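Local coordinates for lysine-sensitive aspartokinase 3 (Escherichia coli, PDB 2J0W), which catalyses the ATP-dependent phosphorylation of L-aspartate to 4-phospho-L-aspartate, the first step towards lysine, and is feedback-inhibited by lysine, at residues E3-K8 with A214-I219; V33-L38 with G177-Q182; A205-E210 with L264-R269. One frame throughout, in Å; residues are numbered along the deposited sequence.

In the fold
All three contacts belong to the amino acid kinase domain. Contacts 1 and 2 lie in one mixed sheet, their centres about 10 Å apart, and because strands 5-9 and 33-38 are neighbours the four strands run in the order 178-182, 33-38, 5-9, 216-221. Contact 3 pairs two helices; its centre is about 10 Å from that of contact 1 and about 16 Å from that of contact 2. Helix 200-211 packs on the sheet through A205, L208 and A209, then leads into strand 216-221. Along the chain, contact 2 nests inside the loop closed by contact 1, whereas contact 3 crosses it. Strand 5-9 lies between strands 33-38 and 216-221, and its K8 touches the bound ADP.

Contact 1: residues E3-K8 with A214-I219; sequences EIVVSK and ASRVDI
V5 to K8 pair with R216 to I219 as two neighbouring parallel strands in the central sheet of the amino acid kinase fold, where the N-terminal strand 5-9 lies between strands 33-38 and 216-221. The strands are tilted by 16° against each other.

Three backbone hydrogen bonds hold the pair. V6 uses both its polar atoms: its N donates to R216 O, and its O accepts from D218 N at 2.6 Å. K8 N then donates to D218 O. This is the ladder expected of parallel strands, in which one residue bonds to two residues flanking its partner.

On the face carrying V5 and S7, the methyls of V5 reach charged neighbours: CG2 lies in the plane of the R216 guanidinium, at its edge, 3.3 Å from NH2, while CG1 is 3.4 Å from D218 OD2. That same OD2 sits 3.6 Å above the centre of the guanidinium, an arrangement in which the charges may attract, though no N-H points at the carboxylate from there. R216 has a further weak, long ion pair with D30.

The other face packs under helix 200-211. Here I219 bends at chi2 (-52°), bringing CD1 to 3.8 Å from K8 CB. Beyond CB the lysine leads away to the active site, where NZ forms a salt bridge with D202 and the side chain touches ADP.

At the start of the pair a side-chain hydrogen bond is added: S215 OG donates to E3 OE1 at 2.7 Å, approaching from 65° out of the carboxylate plane.

Contact 2: residues V33-L38 with G177-Q182; sequences VRLVVL and GLVITQ
V36 and I180 lie side by side and point the same way. I180 turns back at chi2 (-48°), which sets CD1 against the valine, 3.4 Å from V36 CB and 3.5 Å from V36 CG2. Its other branch, CG2, meets L38 CD1 at 4.0 Å, the two side chains slanting across each other. Helix 108-131 closes over this face, with V127 on I180 and F126 on L38.

On the reverse face, L35 CD1 touches both V179 CG1 and, at 3.8 Å, T181 CG2. These are adjacent parallel strands of the amino acid kinase sheet, layered between helix 108-131 over V36, L38 and I180 and helix 159-176, which packs against V179. Four backbone bonds lace them: V179 N to R34 O, V36 N to V179 O, T181 N to V36 O and L38 N to T181 O, all 3.1 to 3.2 Å.

Further out, T181 OG1 is anti to its backbone N (chi1 -172°) and hydrogen-bonds to F140 O. Q182 OE1 accepts from V142 N, and the Q182 side chain also lies beside E119, which binds the substrate. At the opposite end of the pair, L178 N lies in the plane of the R34 guanidinium, at its edge.

Contact 3: residues A205-E210 with L264-R269; sequences AALLAE and LLPAVR
A206, L207 and E210 pack against P266 and R269 in a helix-to-helix contact on one side of the kinase sheet, combining a small apolar patch with a salt bridge nearer the surface. The short helical segments run in nearly the same direction, 26° apart, and their axes come within 8.1 Å. Such closeness suits the small residues where they meet: A206 CB lies 4.1 Å from P266 CB.

The proline ring is the common partner. Its CG meets L207 CD2 at 3.7 Å, while its CB lies 3.2 Å from E210 OE1, the E210 and P266 side chains crossing at about a right angle.

In the amino acid kinase fold each of these helices leads into a strand of the same sheet, helix 200-211 into 216-221 and helix 264-270 into the adjacent parallel strand 274-278. Helix 200-211 rests on strand 5-9 through A205 and A209, and F245 of helix 245-253 packs on A267 and V268.

E210 and R269 complete the contact. The glutamate CG is anti to its backbone N and the chain runs out extended. R269 NH2 meets E210 OE1 at 2.9 Å, and R269 NE meets E210 OE2 at 3.4 Å. Both hydrogen bonds of this salt bridge are weak, the one from NH2 being strongly bent (123°); the carboxylate and guanidinium planes are 26° apart. P266 CA lies over the centre of the guanidinium, and OE2 has a further weak hydrogen bond with S270 OG.

Contact 1: residues E3-K8 with A214-I219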
loop_
_atom_site.group_PDB
_atom_site.type_symbol
_atom_site.label_atom_id
_atom_site.label_comp_id
_atom_site.label_asym_id
_atom_site.label_seq_id
_atom_site.Cartn_x
_atom_site.Cartn_y
_atom_site.Cartn_z
ATOM N N GLU A 3 -18.225 -28.136 26.498
ATOM C CA GLU A 3 -19.440 -28.635 25.786
ATOM C C GLU A 3 -20.664 -27.785 26.116
ATOM O O GLU A 3 -21.563 -28.205 26.853
ATOM C CB GLU A 3 -19.704 -30.102 26.149
ATOM C CG GLU A 3 -21.025 -30.656 25.623
ATOM C CD GLU A 3 -21.344 -30.191 24.208
ATOM O OE1 GLU A 3 -21.784 -29.031 24.039
ATOM O OE2 GLU A 3 -21.145 -30.986 23.265
ATOM N N ILE A 4 -20.692 -26.582 25.557
ATOM C CA ILE A 4 -21.792 -25.662 25.782
ATOM C C ILE A 4 -21.925 -24.798 24.547
ATOM O O ILE A 4 -20.952 -24.217 24.079
ATOM C CB ILE A 4 -21.521 -24.745 27.003
ATOM C CG1 ILE A 4 -21.362 -25.588 28.276
ATOM C CG2 ILE A 4 -22.651 -23.744 27.156
ATOM C CD1 ILE A 4 -20.831 -24.816 29.477
ATOM N N VAL A 5 -23.126 -24.732 23.997
ATOM C CA VAL A 5 -23.336 -23.904 22.829
ATOM C C VAL A 5 -23.836 -22.560 23.319
ATOM O O VAL A 5 -24.646 -22.491 24.248
ATOM C CB VAL A 5 -24.365 -24.523 21.869
ATOM C CG1 VAL A 5 -24.864 -23.479 20.875
ATOM C CG2 VAL A 5 -23.725 -25.676 21.124
ATOM N N VAL A 6 -23.317 -21.504 22.703
ATOM C CA VAL A 6 -23.682 -20.125 23.008
ATOM C C VAL A 6 -24.521 -19.592 21.837
ATOM O O VAL A 6 -24.095 -19.664 20.680
ATOM C CB VAL A 6 -22.410 -19.266 23.181
ATOM C CG1 VAL A 6 -22.780 -17.814 23.397
ATOM C CG2 VAL A 6 -21.596 -19.787 24.359
ATOM N N SER A 7 -25.714 -19.078 22.137
ATOM C CA SER A 7 -26.625 -18.548 21.108
ATOM C C SER A 7 -26.795 -17.024 21.168
ATOM O O SER A 7 -26.919 -16.447 22.252
ATOM C CB SER A 7 -28.009 -19.204 21.238
ATOM O OG SER A 7 -27.967 -20.576 20.882
ATOM N N LYS A 8 -26.822 -16.373 20.008
ATOM C CA LYS A 8 -26.974 -14.924 19.978
ATOM C C LYS A 8 -28.165 -14.477 19.149
ATOM O O LYS A 8 -28.390 -14.963 18.039
ATOM C CB LYS A 8 -25.693 -14.269 19.453
ATOM C CG LYS A 8 -25.705 -12.740 19.446
ATOM C CD LYS A 8 -26.327 -12.165 18.178
ATOM C CE LYS A 8 -26.067 -10.662 18.095
ATOM N NZ LYS A 8 -26.413 -10.051 16.771
ATOM N N ALA A 214 -16.547 -23.193 24.748
ATOM C CA ALA A 214 -17.785 -23.702 24.171
ATOM C C ALA A 214 -17.499 -24.516 22.920
ATOM O O ALA A 214 -16.483 -24.319 22.245
ATOM C CB ALA A 214 -18.703 -22.542 23.815
ATOM N N SER A 215 -18.412 -25.428 22.615
ATOM C CA SER A 215 -18.292 -26.268 21.444
ATOM C C SER A 215 -18.778 -25.492 20.240
ATOM O O SER A 215 -18.481 -25.851 19.099
ATOM C CB SER A 215 -19.143 -27.531 21.588
ATOM O OG SER A 215 -19.777 -27.599 22.850
ATOM N N ARG A 216 -19.543 -24.431 20.473
ATOM C CA ARG A 216 -20.067 -23.651 19.353
ATOM C C ARG A 216 -20.825 -22.371 19.705
ATOM O O ARG A 216 -21.263 -22.164 20.837
ATOM C CB ARG A 216 -20.993 -24.521 18.510
ATOM C CG ARG A 216 -21.606 -23.814 17.306
ATOM C CD ARG A 216 -22.644 -24.688 16.634
ATOM N NE ARG A 216 -23.458 -25.361 17.637
ATOM C CZ ARG A 216 -24.562 -26.043 17.369
ATOM N NH1 ARG A 216 -24.991 -26.145 16.117
ATOM N NH2 ARG A 216 -25.231 -26.620 18.359
ATOM N N VAL A 217 -20.994 -21.529 18.693
ATOM C CA VAL A 217 -21.696 -20.267 18.807
ATOM C C VAL A 217 -22.748 -20.207 17.724
ATOM O O VAL A 217 -22.461 -20.517 16.561
ATOM C CB VAL A 217 -20.726 -19.116 18.574
ATOM C CG1 VAL A 217 -21.494 -17.811 18.429
ATOM C CG2 VAL A 217 -19.723 -19.051 19.697
ATOM N N ASP A 218 -23.965 -19.824 18.085
ATOM C CA ASP A 218 -25.016 -19.704 17.082
ATOM C C ASP A 218 -25.502 -18.250 16.922
ATOM O O ASP A 218 -26.017 -17.640 17.863
ATOM C CB ASP A 218 -26.213 -20.606 17.418
ATOM C CG ASP A 218 -25.959 -22.071 17.096
ATOM O OD1 ASP A 218 -25.325 -22.354 16.055
ATOM O OD2 ASP A 218 -26.404 -22.939 17.883
ATOM N N ILE A 219 -25.327 -17.696 15.730
ATOM C CA ILE A 219 -25.759 -16.333 15.457
ATOM C C ILE A 219 -27.133 -16.363 14.785
ATOM O O ILE A 219 -27.263 -16.780 13.630
ATOM C CB ILE A 219 -24.755 -15.595 14.517
ATOM C CG1 ILE A 219 -23.357 -15.606 15.133
ATOM C CG2 ILE A 219 -25.201 -14.152 14.278
ATOM C CD1 ILE A 219 -23.298 -15.093 16.558
#

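Contact 2: residues V33-L38 with G177-Q182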
loop_
_atom_site.group_PDB
_atom_site.type_symbol
_atom_site.label_atom_id
_atom_site.label_comp_id
_atom_site.label_asym_id
_atom_site.label_seq_id
_atom_site.Cartn_x
_atom_site.Cartn_y
_atom_site.Cartn_z
ATOM N N VAL A 33 -27.611 -25.445 24.560
ATOM C CA VAL A 33 -27.635 -23.991 24.662
ATOM C C VAL A 33 -27.783 -23.676 26.146
ATOM O O VAL A 33 -28.847 -23.878 26.737
ATOM C CB VAL A 33 -28.829 -23.392 23.896
ATOM C CG1 VAL A 33 -28.835 -21.868 24.019
ATOM C CG2 VAL A 33 -28.755 -23.777 22.434
ATOM N N ARG A 34 -26.700 -23.191 26.735
ATOM C CA ARG A 34 -26.667 -22.866 28.149
ATOM C C ARG A 34 -26.499 -21.364 28.343
ATOM O O ARG A 34 -26.812 -20.820 29.403
ATOM C CB ARG A 34 -25.511 -23.611 28.803
ATOM C CG ARG A 34 -25.522 -25.103 28.489
ATOM C CD ARG A 34 -25.760 -25.913 29.740
ATOM N NE ARG A 34 -26.821 -25.333 30.552
ATOM C CZ ARG A 34 -27.490 -26.000 31.481
ATOM N NH1 ARG A 34 -27.213 -27.278 31.714
ATOM N NH2 ARG A 34 -28.434 -25.387 32.179
ATOM N N LEU A 35 -25.980 -20.694 27.324
ATOM C CA LEU A 35 -25.790 -19.256 27.406
ATOM C C LEU A 35 -26.440 -18.553 26.225
ATOM O O LEU A 35 -26.208 -18.906 25.063
ATOM C CB LEU A 35 -24.296 -18.917 27.453
ATOM C CG LEU A 35 -23.894 -17.443 27.596
ATOM C CD1 LEU A 35 -24.471 -16.817 28.859
ATOM C CD2 LEU A 35 -22.395 -17.373 27.636
ATOM N N VAL A 36 -27.268 -17.562 26.523
ATOM C CA VAL A 36 -27.922 -16.816 25.466
ATOM C C VAL A 36 -27.428 -15.377 25.537
ATOM O O VAL A 36 -27.219 -14.828 26.623
ATOM C CB VAL A 36 -29.462 -16.854 25.615
ATOM C CG1 VAL A 36 -30.126 -16.117 24.448
ATOM C CG2 VAL A 36 -29.929 -18.297 25.662
ATOM N N VAL A 37 -27.223 -14.778 24.374
ATOM C CA VAL A 37 -26.751 -13.414 24.312
ATOM C C VAL A 37 -27.765 -12.620 23.517
ATOM O O VAL A 37 -28.072 -12.962 22.375
ATOM C CB VAL A 37 -25.366 -13.365 23.648
ATOM C CG1 VAL A 37 -24.941 -11.930 23.397
ATOM C CG2 VAL A 37 -24.364 -14.058 24.548
ATOM N N LEU A 38 -28.306 -11.570 24.127
ATOM C CA LEU A 38 -29.310 -10.756 23.453
ATOM C C LEU A 38 -28.860 -9.336 23.216
ATOM O O LEU A 38 -28.125 -8.771 24.019
ATOM C CB LEU A 38 -30.590 -10.686 24.278
ATOM C CG LEU A 38 -31.372 -11.945 24.634
ATOM C CD1 LEU A 38 -32.556 -11.531 25.499
ATOM C CD2 LEU A 38 -31.839 -12.659 23.373
ATOM N N GLY A 177 -28.149 -23.839 35.808
ATOM C CA GLY A 177 -29.170 -23.873 34.786
ATOM C C GLY A 177 -28.899 -22.942 33.628
ATOM O O GLY A 177 -27.758 -22.773 33.201
ATOM N N LEU A 178 -29.957 -22.320 33.127
ATOM C CA LEU A 178 -29.834 -21.424 31.993
ATOM C C LEU A 178 -29.452 -20.016 32.401
ATOM O O LEU A 178 -29.820 -19.536 33.479
ATOM C CB LEU A 178 -31.140 -21.401 31.209
ATOM C CG LEU A 178 -30.920 -21.208 29.719
ATOM C CD1 LEU A 178 -29.914 -22.248 29.227
ATOM C CD2 LEU A 178 -32.247 -21.340 28.985
ATOM N N VAL A 179 -28.719 -19.351 31.515
ATOM C CA VAL A 179 -28.254 -18.004 31.781
ATOM C C VAL A 179 -28.455 -17.069 30.605
ATOM O O VAL A 179 -27.990 -17.315 29.502
ATOM C CB VAL A 179 -26.783 -18.027 32.167
ATOM C CG1 VAL A 179 -26.290 -16.616 32.455
ATOM C CG2 VAL A 179 -26.608 -18.925 33.380
ATOM N N ILE A 180 -29.172 -15.990 30.857
ATOM C CA ILE A 180 -29.446 -15.003 29.833
ATOM C C ILE A 180 -28.673 -13.746 30.213
ATOM O O ILE A 180 -28.781 -13.254 31.347
ATOM C CB ILE A 180 -30.957 -14.710 29.767
ATOM C CG1 ILE A 180 -31.708 -16.036 29.653
ATOM C CG2 ILE A 180 -31.283 -13.805 28.585
ATOM C CD1 ILE A 180 -31.134 -16.955 28.609
ATOM N N THR A 181 -27.871 -13.241 29.280
ATOM C CA THR A 181 -27.100 -12.040 29.549
ATOM C C THR A 181 -27.075 -11.138 28.313
ATOM O O THR A 181 -27.657 -11.480 27.273
ATOM C CB THR A 181 -25.670 -12.394 30.015
ATOM O OG1 THR A 181 -25.016 -11.198 30.441
ATOM C CG2 THR A 181 -24.854 -13.080 28.892
ATOM N N GLN A 182 -26.397 -9.999 28.411
ATOM C CA GLN A 182 -26.363 -9.052 27.294
ATOM C C GLN A 182 -25.058 -8.868 26.535
ATOM O O GLN A 182 -23.981 -8.809 27.121
ATOM C CB GLN A 182 -26.847 -7.685 27.787
ATOM C CG GLN A 182 -26.264 -7.251 29.120
ATOM C CD GLN A 182 -26.782 -8.053 30.298
ATOM O OE1 GLN A 182 -26.068 -8.252 31.283
ATOM N NE2 GLN A 182 -28.029 -8.508 30.212
#

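Contact 3: residues A205-E210 with L264-R269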
loop_
_atom_site.group_PDB
_atom_site.type_symbol
_atom_site.label_atom_id
_atom_site.label_comp_id
_atom_site.label_asym_id
_atom_site.label_seq_id
_atom_site.Cartn_x
_atom_site.Cartn_y
_atom_site.Cartn_z
ATOM N N ALA A 205 -20.765 -12.668 21.882
ATOM C CA ALA A 205 -21.084 -14.083 21.816
ATOM C C ALA A 205 -19.842 -14.918 21.589
ATOM O O ALA A 205 -19.661 -15.941 22.233
ATOM C CB ALA A 205 -22.101 -14.339 20.724
ATOM N N ALA A 206 -18.987 -14.487 20.671
ATOM C CA ALA A 206 -17.752 -15.211 20.404
ATOM C C ALA A 206 -16.826 -15.151 21.620
ATOM O O ALA A 206 -16.197 -16.146 21.976
ATOM C CB ALA A 206 -17.053 -14.617 19.194
ATOM N N LEU A 207 -16.762 -13.983 22.263
ATOM C CA LEU A 207 -15.893 -13.767 23.425
ATOM C C LEU A 207 -16.147 -14.695 24.606
ATOM O O LEU A 207 -15.215 -15.305 25.143
ATOM C CB LEU A 207 -15.999 -12.309 23.899
ATOM C CG LEU A 207 -15.511 -11.247 22.903
ATOM C CD1 LEU A 207 -16.049 -9.881 23.300
ATOM C CD2 LEU A 207 -13.988 -11.248 22.838
ATOM N N LEU A 208 -17.408 -14.786 25.014
ATOM C CA LEU A 208 -17.798 -15.629 26.142
ATOM C C LEU A 208 -17.697 -17.112 25.774
ATOM O O LEU A 208 -17.503 -17.973 26.643
ATOM C CB LEU A 208 -19.227 -15.280 26.570
ATOM C CG LEU A 208 -19.449 -13.815 26.963
ATOM C CD1 LEU A 208 -20.875 -13.398 26.654
ATOM C CD2 LEU A 208 -19.145 -13.639 28.426
ATOM N N ALA A 209 -17.829 -17.397 24.478
ATOM C CA ALA A 209 -17.736 -18.762 23.973
ATOM C C ALA A 209 -16.296 -19.237 24.180
ATOM O O ALA A 209 -16.059 -20.344 24.672
ATOM C CB ALA A 209 -18.097 -18.799 22.500
ATOM N N GLU A 210 -15.342 -18.386 23.810
ATOM C CA GLU A 210 -13.933 -18.701 23.973
ATOM C C GLU A 210 -13.588 -18.805 25.443
ATOM O O GLU A 210 -12.949 -19.765 25.876
ATOM C CB GLU A 210 -13.070 -17.621 23.337
ATOM C CG GLU A 210 -11.657 -17.575 23.879
ATOM C CD GLU A 210 -10.758 -16.703 23.036
ATOM O OE1 GLU A 210 -11.193 -15.592 22.659
ATOM O OE2 GLU A 210 -9.617 -17.125 22.752
ATOM N N LEU A 264 -15.020 -13.227 14.710
ATOM C CA LEU A 264 -14.143 -14.367 14.445
ATOM C C LEU A 264 -12.766 -14.396 15.120
ATOM O O LEU A 264 -12.116 -15.449 15.141
ATOM C CB LEU A 264 -13.999 -14.543 12.925
ATOM C CG LEU A 264 -15.357 -14.684 12.196
ATOM C CD1 LEU A 264 -15.193 -14.681 10.671
ATOM C CD2 LEU A 264 -16.038 -15.960 12.669
ATOM N N LEU A 265 -12.308 -13.276 15.675
ATOM C CA LEU A 265 -11.013 -13.298 16.344
ATOM C C LEU A 265 -11.009 -14.387 17.407
ATOM O O LEU A 265 -10.097 -15.204 17.461
ATOM C CB LEU A 265 -10.695 -11.956 16.997
ATOM C CG LEU A 265 -10.236 -10.824 16.083
ATOM C CD1 LEU A 265 -9.949 -9.574 16.941
ATOM C CD2 LEU A 265 -8.993 -11.267 15.292
ATOM N N PRO A 266 -12.017 -14.398 18.289
ATOM C CA PRO A 266 -12.002 -15.459 19.298
ATOM C C PRO A 266 -12.233 -16.805 18.619
ATOM O O PRO A 266 -11.671 -17.820 19.026
ATOM C CB PRO A 266 -13.152 -15.070 20.234
ATOM C CG PRO A 266 -13.180 -13.575 20.125
ATOM C CD PRO A 266 -13.002 -13.358 18.640
ATOM N N ALA A 267 -13.060 -16.802 17.578
ATOM C CA ALA A 267 -13.371 -18.024 16.840
ATOM C C ALA A 267 -12.091 -18.715 16.390
ATOM O O ALA A 267 -11.898 -19.905 16.634
ATOM C CB ALA A 267 -14.239 -17.697 15.632
ATOM N N VAL A 268 -11.226 -17.953 15.731
ATOM C CA VAL A 268 -9.953 -18.457 15.242
ATOM C C VAL A 268 -9.045 -18.858 16.396
ATOM O O VAL A 268 -8.418 -19.913 16.362
ATOM C CB VAL A 268 -9.218 -17.391 14.400
ATOM C CG1 VAL A 268 -7.816 -17.867 14.060
ATOM C CG2 VAL A 268 -9.994 -17.110 13.131
ATOM N N ARG A 269 -8.975 -18.017 17.419
ATOM C CA ARG A 269 -8.122 -18.303 18.560
ATOM C C ARG A 269 -8.454 -19.575 19.327
ATOM O O ARG A 269 -7.578 -20.134 19.987
ATOM C CB ARG A 269 -8.123 -17.126 19.531
ATOM C CG ARG A 269 -7.515 -15.863 18.957
ATOM C CD ARG A 269 -6.988 -15.016 20.082
ATOM N NE ARG A 269 -8.023 -14.637 21.043
ATOM C CZ ARG A 269 -8.766 -13.537 20.945
ATOM N NH1 ARG A 269 -8.595 -12.699 19.924
ATOM N NH2 ARG A 269 -9.663 -13.267 21.882
#